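PDB 4OHF: cytosolic IMP-GMP specific 5'-nucleotidase from Legionella pneumophila subsp. pneumophila, which probably hydrolyses the 5'-phosphate of purine nucleoside monophosphates such as IMP and GMP, with the help of magnesium. Local coordinates for residues Val73-Lys77 with Asn78-Leu82; Ile130-Cys133 with Ile134-Gln138; Glu329-Ala332 with Ser333-Arg336; Glu416-Phe419 with Ala420-Asp424; Arg450-Leu453 with Ala454-Asp458. All coordinates share one frame; numbering follows the deposited sequence.

The five contacts are all local, and contact 4 is the one that reaches the nucleotide: it contains Tyr421, which lies against bound GMP. Its centre is about 19 Å from those of contacts 1 and 5 and about 18 Å from that of contact 3. Contacts 1 and 2 touch, their centres about 11 Å apart, because the hairpin packs on helix 129-143. Contacts 3, 4 and 5 all meet the second subunit, and Leu453 of contact 5 has its side chain about 11 Å from GMP. Magnesium is held by Asp23, Asp25 and Asp303, about 13 Å from the side chain of Phe419. GMP itself lies at a subunit interface, consistent with a regulatory site.

Contact 1 (Val73-Lys77 with Asn78-Leu82); sequences VIDSK and NGNIL
A beta hairpin turns here through Ser76-Gly79, joining strands 73-75 and 80-84, with Asp75 facing both Gly79 and Asn80 as in a G1 beta bulge. Val73 and Leu82 form a hydrogen-bonded antiparallel pair, Val73 N to Leu82 O at 2.8 Å and Leu82 N to Val73 O at 2.7 Å. Ile74 and Ile81 are the non-hydrogen-bonded pair between, their side chains on the face that packs against helix 129-143. At the last pair Asp75 N donates to Asn80 O at 2.8 Å, and Asn80 N returns a bond of 3.1 Å to Asp75 O. With its CG anti to the backbone N (chi1 176°), Asp75 leans its carboxylate over the turn. Asn78 N reaches Asp75 OD2 at 3.2 Å from above the carboxylate plane, while Asn78 ND2 makes a weak bond to Asp75 OD1 at 3.0 Å; that OD1 also bonds the hydroxyl of Tyr109. Carboxylate and amide are turned 62° against each other, so the two groups do not pair flat. Ser76 points its hydroxyl out of the turn to Asn120 O. Gly79 has positive phi, as expected at the first position of a G1 bulge in an antiparallel hairpin.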
# COMPACT_ATOMS: atom_id res chain seq x y z
N VAL B 73 8.83 5.62 -21.21
CA VAL B 73 8.57 5.86 -19.79
C VAL B 73 9.44 7.01 -19.26
O VAL B 73 10.64 7.09 -19.55
CB VAL B 73 8.89 4.61 -18.94
CG1 VAL B 73 8.74 4.94 -17.47
CG2 VAL B 73 7.99 3.45 -19.34
N ILE B 74 8.83 7.89 -18.47
CA ILE B 74 9.58 9.00 -17.91
C ILE B 74 10.01 8.78 -16.45
O ILE B 74 9.19 8.51 -15.58
CB ILE B 74 8.79 10.31 -18.01
CG1 ILE B 74 8.70 10.74 -19.48
CG2 ILE B 74 9.46 11.39 -17.17
CD1 ILE B 74 8.07 12.11 -19.69
N ASP B 75 11.31 8.88 -16.23
CA ASP B 75 11.89 8.74 -14.89
C ASP B 75 12.06 10.17 -14.40
O ASP B 75 13.10 10.79 -14.62
CB ASP B 75 13.25 8.03 -14.98
CG ASP B 75 13.96 7.92 -13.64
OD1 ASP B 75 14.95 7.17 -13.57
OD2 ASP B 75 13.53 8.59 -12.67
N SER B 76 11.01 10.70 -13.77
CA SER B 76 11.00 12.08 -13.29
C SER B 76 12.11 12.34 -12.28
O SER B 76 12.70 13.42 -12.26
CB SER B 76 9.64 12.42 -12.68
OG SER B 76 9.23 11.45 -11.74
N LYS B 77 12.40 11.34 -11.46
CA LYS B 77 13.43 11.46 -10.45
C LYS B 77 14.75 11.93 -11.06
O LYS B 77 15.31 12.92 -10.62
CB LYS B 77 13.62 10.11 -9.76
CG LYS B 77 14.75 10.03 -8.73
CD LYS B 77 15.09 8.55 -8.48
CE LYS B 77 16.25 8.36 -7.50
NZ LYS B 77 16.75 6.95 -7.58
N ASN B 78 15.22 11.24 -12.09
CA ASN B 78 16.50 11.59 -12.69
C ASN B 78 16.44 12.28 -14.06
O ASN B 78 17.45 12.34 -14.77
CB ASN B 78 17.37 10.34 -12.81
CG ASN B 78 17.34 9.51 -11.55
OD1 ASN B 78 17.55 10.03 -10.46
ND2 ASN B 78 17.07 8.22 -11.69
N GLY B 79 15.27 12.80 -14.42
CA GLY B 79 15.12 13.47 -15.71
C GLY B 79 15.54 12.60 -16.89
O GLY B 79 16.21 13.08 -17.81
N ASN B 80 15.14 11.33 -16.87
CA ASN B 80 15.48 10.40 -17.95
C ASN B 80 14.25 9.83 -18.65
O ASN B 80 13.14 9.84 -18.11
CB ASN B 80 16.33 9.24 -17.41
CG ASN B 80 17.64 9.70 -16.80
OD1 ASN B 80 18.34 10.56 -17.36
ND2 ASN B 80 18.00 9.13 -15.66
N ILE B 81 14.45 9.31 -19.86
CA ILE B 81 13.38 8.72 -20.63
C ILE B 81 13.81 7.31 -20.99
O ILE B 81 14.89 7.11 -21.52
CB ILE B 81 13.09 9.53 -21.90
CG1 ILE B 81 12.70 10.97 -21.52
CG2 ILE B 81 11.96 8.86 -22.69
CD1 ILE B 81 12.38 11.86 -22.72
N LEU B 82 12.95 6.34 -20.70
CA LEU B 82 13.28 4.93 -20.93
C LEU B 82 12.42 4.12 -21.91
O LEU B 82 11.22 4.35 -22.05
CB LEU B 82 13.27 4.21 -19.59
CG LEU B 82 13.85 4.98 -18.39
CD1 LEU B 82 13.68 4.15 -17.14
CD2 LEU B 82 15.33 5.30 -18.62

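Contact 2 (Ile130-Cys133 with Ile134-Gln138); sequences IAFC and ILYGQ
Phe132 and Tyr136 share a first torsion, chi1 -163° and -173°, and with each CG opposite its own backbone N the two rings leave the helix side by side, pointing the same way. Ile130 and Ile134, one turn apart on another flank, each hold the ethyl branch beside the backbone N, leaving CG2 of Ile130 to meet CD1 of Ile134. The aromatic pair meets through a methylene rather than ring on ring: Tyr136 CB sits at the edge of the Phe132 ring, near its plane, 4.1 Å from Phe132 CD1. Between the isoleucines the touch is methyl to methyl, Ile130 CG2 to Ile134 CD1 at 4.1 Å, and Ile134 CG1 lies 3.4 Å from Ile130 O. Beneath them runs the regular alpha-helical pattern of helix 129-143. Leu135 N donates to Ala131 O at 2.9 Å, and Tyr136 N to Phe132 O and Gly137 N to Cys133 O at 2.8 Å each. The aromatic flank faces Ile74 of the hairpin and helix 153-170; Leu135 on another flank packs on helix 33-51. Tyr136 carries its hydroxyl beyond the contact to a weak hydrogen bond with Tyr153 O, and Gln138 is hydrogen-bonded to Tyr41 and Lys62 O. Between the paired side chains themselves, the meeting is hydrocarbon on hydrocarbon, so apolar contact is what joins them.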
# COMPACT_ATOMS: atom_id res chain seq x y z
N ILE B 130 3.92 11.54 -26.59
CA ILE B 130 5.05 11.85 -27.43
C ILE B 130 5.47 13.30 -27.27
O ILE B 130 6.65 13.59 -27.17
CB ILE B 130 4.71 11.51 -28.89
CG1 ILE B 130 4.84 9.99 -29.09
CG2 ILE B 130 5.61 12.28 -29.85
CD1 ILE B 130 4.32 9.46 -30.40
N ALA B 131 4.51 14.21 -27.21
CA ALA B 131 4.84 15.61 -27.02
C ALA B 131 5.48 15.77 -25.64
O ALA B 131 6.48 16.47 -25.48
CB ALA B 131 3.58 16.47 -27.12
N PHE B 132 4.90 15.09 -24.65
CA PHE B 132 5.41 15.15 -23.30
C PHE B 132 6.89 14.79 -23.27
O PHE B 132 7.70 15.52 -22.69
CB PHE B 132 4.64 14.19 -22.39
CG PHE B 132 4.81 14.47 -20.91
CD1 PHE B 132 6.07 14.54 -20.34
CD2 PHE B 132 3.70 14.64 -20.09
CE1 PHE B 132 6.24 14.78 -18.97
CE2 PHE B 132 3.85 14.88 -18.71
CZ PHE B 132 5.12 14.95 -18.16
N CYS B 133 7.24 13.67 -23.89
CA CYS B 133 8.62 13.20 -23.93
C CYS B 133 9.57 14.18 -24.59
O CYS B 133 10.62 14.49 -24.04
CB CYS B 133 8.72 11.85 -24.65
SG CYS B 133 8.13 10.45 -23.67
N ILE B 134 9.21 14.66 -25.77
CA ILE B 134 10.06 15.62 -26.47
C ILE B 134 10.28 16.86 -25.61
O ILE B 134 11.43 17.27 -25.38
CB ILE B 134 9.44 16.04 -27.80
CG1 ILE B 134 9.35 14.83 -28.74
CG2 ILE B 134 10.27 17.16 -28.41
CD1 ILE B 134 8.62 15.12 -30.03
N LEU B 135 9.19 17.45 -25.13
CA LEU B 135 9.30 18.64 -24.30
C LEU B 135 10.15 18.36 -23.05
O LEU B 135 11.11 19.07 -22.79
CB LEU B 135 7.93 19.13 -23.88
CG LEU B 135 7.95 20.42 -23.04
CD1 LEU B 135 8.69 21.47 -23.81
CD2 LEU B 135 6.54 20.89 -22.72
N TYR B 136 9.78 17.34 -22.28
CA TYR B 136 10.52 17.01 -21.06
C TYR B 136 11.99 16.83 -21.36
O TYR B 136 12.85 17.28 -20.61
CB TYR B 136 9.98 15.74 -20.43
CG TYR B 136 10.59 15.44 -19.08
CD1 TYR B 136 10.31 16.23 -17.98
CD2 TYR B 136 11.45 14.36 -18.91
CE1 TYR B 136 10.86 15.96 -16.73
CE2 TYR B 136 12.01 14.07 -17.67
CZ TYR B 136 11.72 14.88 -16.58
OH TYR B 136 12.29 14.60 -15.36
N GLY B 137 12.29 16.16 -22.46
CA GLY B 137 13.68 15.95 -22.81
C GLY B 137 14.41 17.26 -22.94
O GLY B 137 15.47 17.46 -22.34
N GLN B 138 13.86 18.18 -23.73
CA GLN B 138 14.47 19.49 -23.94
C GLN B 138 14.56 20.28 -22.65
O GLN B 138 15.56 20.95 -22.40
CB GLN B 138 13.68 20.26 -24.99
CG GLN B 138 13.71 19.59 -26.35
CD GLN B 138 12.65 20.14 -27.28
OE1 GLN B 138 11.50 20.36 -26.86
NE2 GLN B 138 13.00 20.35 -28.55

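Contact 3 (Glu329-Ala332 with Ser333-Arg336); sequences EEIA and SQIR
Glu329 and Ser333 begin the chain of bonds: Glu329 O accepts from Ser333 N at 2.8 Å, and Ser333 OG lies 3.1 Å from the same oxygen. The serine has one proton to give, however, and Phe401 O also takes a hydrogen bond from it, so the claim of Glu329 O on the hydroxyl is not settled. Glu330 O likewise draws two donors from one residue. Gln334 N meets it at 2.8 Å in the carbonyl plane, while Gln334 NE2 adds a weak bond of 3.5 Å as the side chain runs back along the helix. The carboxylate of Glu330 looks elsewhere, its OE2 taking the backbone N of Val409. All this belongs to helix 327-336, which follows strand 319-323 of the large mixed sheet in this HAD-like protein. One step on, Ile335 N donates to Ile331 O at 3.0 Å, nearly along the C=O axis. Beside that bond the isoleucine side chains touch through Ile331 CG2 and Ile335 CD1, 4.0 Å apart. Ile335 also packs on Ile459 of the second subunit, as does Gln334. Ala332 O takes Arg336 N at 3.2 Å and also lies over one face of the Arg336 guanidinium. Bends at chi2 and chi3 fold that arginine back toward Glu329, where its NH1 forms a weak salt bridge of 3.4 Å with Glu329 OE1. The oxygen comes in at the guanidinium edge, and the two planes are only 16° apart.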
# COMPACT_ATOMS: atom_id res chain seq x y z
N GLU B 329 2.93 3.23 -39.55
CA GLU B 329 4.34 3.25 -39.87
C GLU B 329 5.15 2.03 -39.43
O GLU B 329 6.07 1.63 -40.14
CB GLU B 329 4.97 4.55 -39.35
CG GLU B 329 5.08 5.58 -40.47
CD GLU B 329 5.63 4.96 -41.78
OE1 GLU B 329 6.75 4.38 -41.76
OE2 GLU B 329 4.96 5.05 -42.84
N GLU B 330 4.82 1.41 -38.30
CA GLU B 330 5.56 0.22 -37.87
C GLU B 330 5.48 -0.87 -38.93
O GLU B 330 6.49 -1.43 -39.34
CB GLU B 330 4.99 -0.33 -36.57
CG GLU B 330 5.39 0.42 -35.32
CD GLU B 330 6.57 -0.21 -34.61
OE1 GLU B 330 6.51 -1.41 -34.28
OE2 GLU B 330 7.56 0.52 -34.38
N ILE B 331 4.26 -1.19 -39.37
CA ILE B 331 4.08 -2.21 -40.39
C ILE B 331 4.83 -1.80 -41.65
O ILE B 331 5.60 -2.58 -42.21
CB ILE B 331 2.58 -2.39 -40.78
CG1 ILE B 331 1.71 -2.53 -39.53
CG2 ILE B 331 2.42 -3.60 -41.69
CD1 ILE B 331 1.84 -3.84 -38.84
N ALA B 332 4.60 -0.57 -42.09
CA ALA B 332 5.25 -0.06 -43.30
C ALA B 332 6.75 -0.24 -43.20
O ALA B 332 7.41 -0.59 -44.17
CB ALA B 332 4.90 1.42 -43.51
N SER B 333 7.29 -0.01 -42.01
CA SER B 333 8.72 -0.17 -41.79
C SER B 333 9.19 -1.62 -41.72
O SER B 333 10.29 -1.95 -42.17
CB SER B 333 9.15 0.58 -40.53
OG SER B 333 9.12 1.98 -40.75
N GLN B 334 8.39 -2.51 -41.16
CA GLN B 334 8.81 -3.91 -41.06
C GLN B 334 8.86 -4.54 -42.46
O GLN B 334 9.65 -5.45 -42.73
CB GLN B 334 7.88 -4.69 -40.14
CG GLN B 334 7.83 -4.16 -38.70
CD GLN B 334 6.84 -4.91 -37.81
OE1 GLN B 334 7.11 -6.02 -37.35
NE2 GLN B 334 5.68 -4.30 -37.57
N ILE B 335 8.00 -4.04 -43.35
CA ILE B 335 7.93 -4.51 -44.72
C ILE B 335 9.16 -4.03 -45.49
O ILE B 335 9.75 -4.76 -46.28
CB ILE B 335 6.68 -3.98 -45.42
CG1 ILE B 335 5.43 -4.38 -44.63
CG2 ILE B 335 6.63 -4.49 -46.86
CD1 ILE B 335 4.13 -3.92 -45.25
N ARG B 336 9.52 -2.77 -45.27
CA ARG B 336 10.68 -2.18 -45.94
C ARG B 336 11.96 -2.78 -45.41
O ARG B 336 13.03 -2.57 -45.98
CB ARG B 336 10.70 -0.67 -45.70
CG ARG B 336 10.25 0.16 -46.90
CD ARG B 336 9.52 1.41 -46.43
NE ARG B 336 10.07 1.91 -45.18
CZ ARG B 336 9.41 2.68 -44.32
NH1 ARG B 336 8.16 3.06 -44.57
NH2 ARG B 336 10.00 3.07 -43.19

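Contact 4 (Glu416-Phe419 with Ala420-Asp424); sequences ESYF and AYQVD. With 5GP (guanosine-5'-monophosphate), chain E.
Ser417 caps the N-terminus of helix 418-426: its OG, set between its own backbone N and carbonyl carbon (chi1 62°), is brought to Ala420 N, from which it accepts at 3.1 Å, and is also hydrogen-bonded to Val409 O. One turn along, Tyr421 lines the GMP pocket. Its CB rests 3.4 Å from Tyr418 O, which accepts the hydrogen bond of Gln422 N. From there the ring divides its contacts. The CD1 side lies along Tyr418, with Tyr418 CE1 3.6 Å from Tyr421 CD1, the two rings oblique with planes at 35°. The CD2 side turns to the base, Tyr421 CD2 being 3.4 Å from N7 of GMP and Tyr421 CE2 3.6 Å from its C5. GMP C8 lies over one face of the ring, offset toward the rim. Arg86 and Tyr87 of the second subunit complete the pocket, the former bonding GMP through NH1 and the latter packing on Tyr421, so the site spans a subunit interface. On another flank of the helix Val423 CG2 sits over the Phe419 ring, 3.9 Å from its centroid, a CH-pi contact. Glu416 forms a salt bridge to Arg86 of its own chain. At the far end of Tyr421 the hydroxyl reaches the sugar, with OH 3.4 Å from GMP C2'.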
# COMPACT_ATOMS: atom_id res chain seq x y z
N GLU B 416 9.36 -8.19 -26.56
CA GLU B 416 8.33 -7.18 -26.64
C GLU B 416 8.63 -5.96 -25.78
O GLU B 416 9.29 -6.05 -24.74
CB GLU B 416 7.00 -7.80 -26.24
CG GLU B 416 6.75 -9.12 -26.91
CD GLU B 416 5.48 -9.75 -26.43
OE1 GLU B 416 4.40 -9.27 -26.85
OE2 GLU B 416 5.56 -10.70 -25.63
N SER B 417 8.17 -4.81 -26.24
CA SER B 417 8.36 -3.59 -25.50
C SER B 417 7.30 -3.58 -24.41
O SER B 417 6.30 -4.30 -24.48
CB SER B 417 8.19 -2.37 -26.42
OG SER B 417 6.88 -2.32 -26.95
N TYR B 418 7.54 -2.78 -23.38
CA TYR B 418 6.60 -2.67 -22.29
C TYR B 418 5.26 -2.23 -22.86
O TYR B 418 4.20 -2.66 -22.39
CB TYR B 418 7.14 -1.66 -21.25
CG TYR B 418 6.17 -1.36 -20.12
CD1 TYR B 418 5.79 -2.35 -19.21
CD2 TYR B 418 5.58 -0.11 -20.01
CE1 TYR B 418 4.84 -2.11 -18.24
CE2 TYR B 418 4.62 0.14 -19.05
CZ TYR B 418 4.25 -0.86 -18.17
OH TYR B 418 3.28 -0.60 -17.23
N PHE B 419 5.28 -1.37 -23.89
CA PHE B 419 4.04 -0.93 -24.49
C PHE B 419 3.33 -2.10 -25.18
O PHE B 419 2.10 -2.17 -25.20
CB PHE B 419 4.28 0.20 -25.49
CG PHE B 419 3.04 0.60 -26.26
CD1 PHE B 419 2.84 0.17 -27.57
CD2 PHE B 419 2.05 1.37 -25.66
CE1 PHE B 419 1.67 0.49 -28.26
CE2 PHE B 419 0.87 1.69 -26.33
CZ PHE B 419 0.68 1.25 -27.64
N ALA B 420 4.12 -3.02 -25.73
CA ALA B 420 3.55 -4.20 -26.38
C ALA B 420 2.76 -5.00 -25.34
O ALA B 420 1.65 -5.45 -25.61
CB ALA B 420 4.65 -5.06 -26.97
N TYR B 421 3.34 -5.17 -24.16
CA TYR B 421 2.68 -5.89 -23.08
C TYR B 421 1.34 -5.23 -22.74
O TYR B 421 0.32 -5.91 -22.60
CB TYR B 421 3.58 -5.96 -21.82
CG TYR B 421 2.81 -5.82 -20.52
CD1 TYR B 421 2.77 -4.60 -19.83
CD2 TYR B 421 2.03 -6.87 -20.03
CE1 TYR B 421 1.96 -4.43 -18.69
CE2 TYR B 421 1.22 -6.72 -18.89
CZ TYR B 421 1.19 -5.50 -18.23
OH TYR B 421 0.37 -5.36 -17.13
N GLN B 422 1.35 -3.91 -22.59
CA GLN B 422 0.14 -3.17 -22.26
C GLN B 422 -0.95 -3.44 -23.29
O GLN B 422 -2.09 -3.74 -22.94
CB GLN B 422 0.42 -1.68 -22.21
CG GLN B 422 1.11 -1.19 -20.96
CD GLN B 422 1.19 0.33 -20.93
OE1 GLN B 422 2.06 0.93 -21.58
NE2 GLN B 422 0.27 0.96 -20.21
N VAL B 423 -0.59 -3.31 -24.56
CA VAL B 423 -1.54 -3.57 -25.63
C VAL B 423 -2.09 -4.99 -25.50
O VAL B 423 -3.30 -5.22 -25.56
CB VAL B 423 -0.89 -3.40 -27.02
CG1 VAL B 423 -1.75 -4.03 -28.10
CG2 VAL B 423 -0.71 -1.92 -27.31
N ASP B 424 -1.19 -5.95 -25.30
CA ASP B 424 -1.59 -7.33 -25.16
C ASP B 424 -2.51 -7.57 -23.96
O ASP B 424 -3.44 -8.36 -24.04
CB ASP B 424 -0.35 -8.22 -25.04
CG ASP B 424 -0.70 -9.70 -25.08
OD1 ASP B 424 -1.43 -10.12 -26.01
OD2 ASP B 424 -0.25 -10.46 -24.19
P 5GP E . 2.15 -9.23 -10.19
O1P 5GP E . 0.86 -9.09 -9.44
O2P 5GP E . 2.01 -10.16 -11.37
O3P 5GP E . 3.29 -9.71 -9.29
O5' 5GP E . 2.63 -7.79 -10.70
C5' 5GP E . 1.82 -7.00 -11.57
C4' 5GP E . 2.60 -6.55 -12.80
O4' 5GP E . 3.21 -7.58 -13.60
C3' 5GP E . 1.82 -5.72 -13.84
O3' 5GP E . 1.30 -4.45 -13.32
C2' 5GP E . 2.89 -5.56 -14.91
O2' 5GP E . 3.64 -4.31 -14.69
C1' 5GP E . 3.74 -6.86 -14.76
N9 5GP E . 3.67 -7.77 -15.99
C8 5GP E . 4.40 -7.70 -17.12
N7 5GP E . 4.06 -8.69 -18.00
C5 5GP E . 3.08 -9.41 -17.39
C6 5GP E . 2.30 -10.54 -17.74
O6 5GP E . 2.47 -11.10 -18.85
N1 5GP E . 1.35 -11.02 -16.85
C2 5GP E . 1.14 -10.44 -15.64
N2 5GP E . 0.21 -10.93 -14.79
N3 5GP E . 1.89 -9.32 -15.27
C4 5GP E . 2.84 -8.82 -16.12

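Contact 5 (Arg450-Leu453 with Ala454-Asp458); sequences RRLL and AHDID
Arg450 turns the edge of its guanidinium toward Ile457 O, which lies near the plane with NH2 still 4.3 Å away, too far for a bond. Leu452 CD2 covers one face, above the centre of the group. Asp456 stands obliquely to it, with Arg450 NH1 4.3 Å from Asp456 OD2; the oxygen is well out of the guanidinium plane, so the charges may attract but no N-H points at it. The other flat group is the His455 ring. Leu453 CD1 approaches it obliquely, 3.4 Å from His455 CE1, and the two side chains run side by side in the same direction. Phe410 of the second subunit meets this ring at an interplanar angle of about 55°, and Tyr430 of that subunit bonds His455 ND1 through its hydroxyl. Asp456 ties the turn. With chi1 at -80° its carboxylate swings back over the chain, and OD2 receives Leu453 N at 2.6 Å on the anti side, 33° out of the carboxylate plane. Asp456 N closes the type I beta turn from Leu453 to Asp456 by donating to Leu453 O at 2.6 Å, from above the carbonyl plane. The carboxylate is shared outward as well: OD2 has a salt bridge to Arg411 of the second subunit, and OD1 accepts from Gln334 NE2, also of the second subunit. Partners of this number on another chain probably keep the aspartate charged. Through these bonds of His455 and Asp456, a type I beta turn near the C-terminus becomes part of the subunit interface.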
# COMPACT_ATOMS: atom_id res chain seq x y z
N ARG B 450 -1.34 -19.24 -32.22
CA ARG B 450 -0.54 -19.70 -31.07
C ARG B 450 0.72 -18.85 -30.93
O ARG B 450 1.34 -18.48 -31.92
CB ARG B 450 -0.12 -21.17 -31.24
CG ARG B 450 -0.85 -22.18 -30.37
CD ARG B 450 -0.01 -23.44 -30.25
NE ARG B 450 0.63 -23.78 -31.52
CZ ARG B 450 1.57 -24.72 -31.67
NH1 ARG B 450 1.97 -25.43 -30.61
NH2 ARG B 450 2.11 -24.95 -32.86
N ARG B 451 1.11 -18.57 -29.70
CA ARG B 451 2.31 -17.77 -29.46
C ARG B 451 3.57 -18.64 -29.39
O ARG B 451 4.69 -18.14 -29.51
CB ARG B 451 2.15 -16.94 -28.17
N LEU B 452 3.38 -19.95 -29.20
CA LEU B 452 4.51 -20.89 -29.11
C LEU B 452 5.45 -20.68 -27.90
O LEU B 452 6.16 -19.68 -27.80
CB LEU B 452 5.34 -20.85 -30.39
CG LEU B 452 4.79 -21.50 -31.67
CD1 LEU B 452 5.86 -21.38 -32.76
CD2 LEU B 452 4.44 -22.97 -31.43
N LEU B 453 5.42 -21.64 -26.99
CA LEU B 453 6.24 -21.61 -25.79
C LEU B 453 7.59 -22.24 -26.12
O LEU B 453 7.67 -23.10 -26.99
CB LEU B 453 5.55 -22.41 -24.69
CG LEU B 453 4.23 -21.84 -24.19
CD1 LEU B 453 3.53 -22.86 -23.30
CD2 LEU B 453 4.51 -20.55 -23.43
N ALA B 454 8.64 -21.83 -25.42
CA ALA B 454 9.98 -22.36 -25.66
C ALA B 454 10.03 -23.88 -25.72
O ALA B 454 10.86 -24.45 -26.44
CB ALA B 454 10.96 -21.83 -24.61
N HIS B 455 9.17 -24.57 -24.97
CA HIS B 455 9.18 -26.03 -25.03
C HIS B 455 8.27 -26.58 -26.13
O HIS B 455 8.26 -27.78 -26.38
CB HIS B 455 8.83 -26.65 -23.66
CG HIS B 455 7.45 -26.34 -23.17
ND1 HIS B 455 7.12 -25.15 -22.55
CD2 HIS B 455 6.31 -27.07 -23.20
CE1 HIS B 455 5.84 -25.17 -22.23
NE2 HIS B 455 5.32 -26.32 -22.61
N ASP B 456 7.52 -25.69 -26.79
CA ASP B 456 6.63 -26.09 -27.88
C ASP B 456 7.40 -26.45 -29.14
O ASP B 456 8.35 -25.77 -29.51
CB ASP B 456 5.66 -24.97 -28.26
CG ASP B 456 4.49 -24.87 -27.32
OD1 ASP B 456 4.11 -25.91 -26.77
OD2 ASP B 456 3.95 -23.76 -27.16
N ILE B 457 6.96 -27.52 -29.80
CA ILE B 457 7.58 -27.95 -31.04
C ILE B 457 7.02 -27.13 -32.21
O ILE B 457 5.81 -27.02 -32.38
CB ILE B 457 7.32 -29.45 -31.29
CG1 ILE B 457 8.05 -30.28 -30.24
CG2 ILE B 457 7.72 -29.81 -32.71
CD1 ILE B 457 9.53 -29.95 -30.10
N ASP B 458 7.92 -26.56 -33.00
CA ASP B 458 7.53 -25.73 -34.14
C ASP B 458 7.02 -26.60 -35.30
O ASP B 458 7.49 -27.72 -35.49
CB ASP B 458 8.73 -24.89 -34.58
CG ASP B 458 8.32 -23.60 -35.27
OD1 ASP B 458 7.77 -22.70 -34.60
OD2 ASP B 458 8.56 -23.48 -36.49